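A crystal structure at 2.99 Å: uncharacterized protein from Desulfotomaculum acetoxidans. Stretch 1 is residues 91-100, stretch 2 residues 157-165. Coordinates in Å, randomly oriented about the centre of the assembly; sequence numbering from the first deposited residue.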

# COMPACT_ATOMS: atom_id res chain seq x y z
N ILE A 91 -4.64 -4.80 5.55
CA ILE A 91 -5.66 -5.45 6.36
C ILE A 91 -5.94 -6.81 5.76
O ILE A 91 -5.85 -6.98 4.55
CB ILE A 91 -6.95 -4.66 6.35
CG1 ILE A 91 -6.65 -3.19 6.04
CG2 ILE A 91 -7.68 -4.85 7.65
CD1 ILE A 91 -7.17 -2.20 7.05
N THR A 92 -6.26 -7.78 6.61
CA THR A 92 -6.66 -9.08 6.14
C THR A 92 -7.93 -8.89 5.36
O THR A 92 -8.63 -7.89 5.56
CB THR A 92 -6.91 -10.01 7.30
OG1 THR A 92 -7.74 -9.34 8.25
CG2 THR A 92 -5.62 -10.38 7.96
N PRO A 93 -8.28 -9.86 4.49
CA PRO A 93 -9.38 -9.62 3.56
C PRO A 93 -10.72 -9.58 4.30
O PRO A 93 -11.66 -8.95 3.82
CB PRO A 93 -9.33 -10.83 2.64
CG PRO A 93 -8.48 -11.86 3.36
CD PRO A 93 -8.03 -11.31 4.65
N ASP A 94 -10.79 -10.24 5.46
CA ASP A 94 -11.99 -10.22 6.31
C ASP A 94 -12.11 -9.00 7.22
O ASP A 94 -13.03 -8.92 8.02
CB ASP A 94 -12.08 -11.50 7.14
CG ASP A 94 -10.97 -11.61 8.16
OD1 ASP A 94 -10.35 -10.57 8.48
OD2 ASP A 94 -10.72 -12.74 8.65
N ASP A 95 -11.18 -8.07 7.14
CA ASP A 95 -11.28 -6.83 7.89
C ASP A 95 -11.07 -7.02 9.40
O ASP A 95 -11.24 -6.09 10.17
CB ASP A 95 -12.65 -6.20 7.65
CG ASP A 95 -12.79 -5.58 6.26
OD1 ASP A 95 -11.84 -4.94 5.77
OD2 ASP A 95 -13.88 -5.72 5.67
N GLN A 96 -10.68 -8.22 9.82
CA GLN A 96 -10.51 -8.47 11.25
C GLN A 96 -9.18 -7.94 11.81
O GLN A 96 -9.15 -7.42 12.92
CB GLN A 96 -10.68 -9.97 11.55
CG GLN A 96 -10.69 -10.33 13.03
CD GLN A 96 -11.08 -11.80 13.26
OE1 GLN A 96 -11.45 -12.52 12.33
NE2 GLN A 96 -10.99 -12.24 14.52
N PHE A 97 -8.10 -8.08 11.04
CA PHE A 97 -6.76 -7.65 11.47
C PHE A 97 -6.05 -6.69 10.53
O PHE A 97 -6.28 -6.70 9.33
CB PHE A 97 -5.83 -8.85 11.63
CG PHE A 97 -6.30 -9.84 12.62
CD1 PHE A 97 -6.15 -9.60 13.97
CD2 PHE A 97 -6.89 -11.01 12.22
CE1 PHE A 97 -6.59 -10.51 14.89
CE2 PHE A 97 -7.33 -11.93 13.13
CZ PHE A 97 -7.18 -11.69 14.46
N ALA A 98 -5.16 -5.89 11.11
CA ALA A 98 -4.29 -5.01 10.36
C ALA A 98 -2.89 -5.47 10.63
O ALA A 98 -2.57 -5.81 11.76
CB ALA A 98 -4.44 -3.58 10.83
N VAL A 99 -2.05 -5.52 9.60
CA VAL A 99 -0.68 -5.98 9.78
C VAL A 99 0.33 -4.93 9.32
O VAL A 99 0.16 -4.31 8.27
CB VAL A 99 -0.41 -7.30 9.07
CG1 VAL A 99 0.99 -7.72 9.37
CG2 VAL A 99 -1.36 -8.36 9.56
N THR A 100 1.36 -4.75 10.14
CA THR A 100 2.30 -3.66 9.95
C THR A 100 3.73 -4.13 9.85
O THR A 100 4.16 -5.08 10.51
CB THR A 100 2.24 -2.68 11.11
OG1 THR A 100 0.93 -2.70 11.68
CG2 THR A 100 2.56 -1.28 10.63
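Stretch 2 (157-165) KIDADGVLF

Stretch 2 is a hairpin: Lys 157 and Ile 158 end one strand, Leu 164 and Phe 165 begin the next, and the loop between them curls against one face and the outer end of the Phe 97 ring. Lys 157 and Phe 165 pair through both backbone bonds, Lys 157 N to Phe 165 O at 3.0 Å and Phe 165 N to Lys 157 O at 2.9 Å. At the start of the loop, Asp 159 OD1 accepts weak hydrogen bonds from the amides of Asp 161 (N to OD1 2.7 Å), Gly 162 and Val 163, alongside the backbone bonds Asp 159 N to Val 163 O and Gly 162 N to Asp 159 O, both 3.2 Å.

The partner is a turn leading into a strand. Thr 92 to Asp 95 form a type I beta turn, and the chain then extends from Phe 97 to Thr 100. Alternation sorts the strand: Phe 97 and Val 99 point toward stretch 2, Ala 98 and Thr 100 away. The register rises in the same sense along both chains, Thr 92 CA to Ile 158 CA at 8.8 Å and Phe 97 CA to Gly 162 CA at 6.6 Å.

No hydrogen bond joins the two stretches; the fit is one of shape. Phe 97 is the main bump, with chi1 in m, and the loop is its hollow. Gly 162 sets its CA over one ring face in a CH-pi contact, 3.7 Å from the ring centroid and 15° off the normal. A CB there would stand 2.6 Å from Phe 97 CE1, and the backbone angles independently call for glycine. Carbonyls line the ring's far end: Ala 160 O approaches Phe 97 CE2 at 3.4 Å near the ring plane, and Asp 161 O comes within 3.0 Å of Phe 97 CZ.

Beside this pocket, Ile 158, extended in t, t, sends one methyl among three residues: its CD1 lies 4.0 Å from Thr 92 CG2, 4.1 Å from Phe 97 CB and 3.8 Å from Val 99 CG2. Leu 164 touches more loosely, CD2 to Val 99 CG1 at 4.3 Å. The rule is a ring laid against a curled loop, with glycine where both the ring and the backbone leave no room for a CB.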

# COMPACT_ATOMS: atom_id res chain seq x y z
N LYS A 157 3.13 -15.72 7.50
CA LYS A 157 1.80 -16.27 7.75
C LYS A 157 1.04 -15.50 8.82
O LYS A 157 1.63 -15.03 9.80
CB LYS A 157 1.93 -17.72 8.20
CG LYS A 157 1.15 -18.67 7.34
CD LYS A 157 -0.31 -18.36 7.40
CE LYS A 157 -1.12 -19.63 7.44
NZ LYS A 157 -2.55 -19.30 7.65
N ILE A 158 -0.27 -15.37 8.64
CA ILE A 158 -1.15 -14.93 9.71
C ILE A 158 -2.33 -15.86 9.78
O ILE A 158 -2.98 -16.13 8.77
CB ILE A 158 -1.67 -13.49 9.52
CG1 ILE A 158 -2.58 -13.10 10.68
CG2 ILE A 158 -2.40 -13.33 8.18
CD1 ILE A 158 -2.95 -11.62 10.72
N ASP A 159 -2.62 -16.37 10.97
CA ASP A 159 -3.75 -17.28 11.13
C ASP A 159 -5.06 -16.56 11.48
O ASP A 159 -5.16 -15.32 11.42
CB ASP A 159 -3.44 -18.39 12.13
CG ASP A 159 -3.23 -17.88 13.53
OD1 ASP A 159 -3.81 -16.82 13.88
OD2 ASP A 159 -2.50 -18.54 14.29
N ALA A 160 -6.07 -17.38 11.82
CA ALA A 160 -7.41 -16.92 12.17
C ALA A 160 -7.42 -16.02 13.41
O ALA A 160 -8.28 -15.14 13.55
CB ALA A 160 -8.28 -18.12 12.40
N ASP A 161 -6.44 -16.25 14.28
CA ASP A 161 -6.28 -15.50 15.52
C ASP A 161 -5.46 -14.22 15.39
O ASP A 161 -5.51 -13.37 16.27
CB ASP A 161 -5.59 -16.37 16.58
CG ASP A 161 -6.45 -17.54 17.03
OD1 ASP A 161 -7.67 -17.52 16.75
OD2 ASP A 161 -5.89 -18.46 17.67
N GLY A 162 -4.68 -14.09 14.32
CA GLY A 162 -3.84 -12.91 14.18
C GLY A 162 -2.38 -13.18 14.51
O GLY A 162 -1.51 -12.33 14.31
N VAL A 163 -2.10 -14.37 15.03
CA VAL A 163 -0.74 -14.80 15.28
C VAL A 163 0.06 -14.83 13.97
O VAL A 163 -0.38 -15.37 12.96
CB VAL A 163 -0.74 -16.20 15.91
CG1 VAL A 163 0.55 -16.45 16.64
CG2 VAL A 163 -1.90 -16.33 16.85
N LEU A 164 1.25 -14.24 14.00
CA LEU A 164 2.13 -14.20 12.84
C LEU A 164 3.16 -15.33 12.89
O LEU A 164 3.53 -15.79 13.97
CB LEU A 164 2.83 -12.86 12.78
CG LEU A 164 1.89 -11.65 12.68
CD1 LEU A 164 2.56 -10.38 13.14
CD2 LEU A 164 1.40 -11.51 11.27
N PHE A 165 3.61 -15.76 11.72
CA PHE A 165 4.60 -16.83 11.58
C PHE A 165 5.61 -16.49 10.50
O PHE A 165 5.30 -15.82 9.51
CB PHE A 165 3.94 -18.16 11.24
CG PHE A 165 2.96 -18.64 12.28
CD1 PHE A 165 3.34 -19.58 13.23
CD2 PHE A 165 1.66 -18.15 12.30
CE1 PHE A 165 2.44 -20.03 14.18
CE2 PHE A 165 0.75 -18.60 13.26
CZ PHE A 165 1.14 -19.54 14.20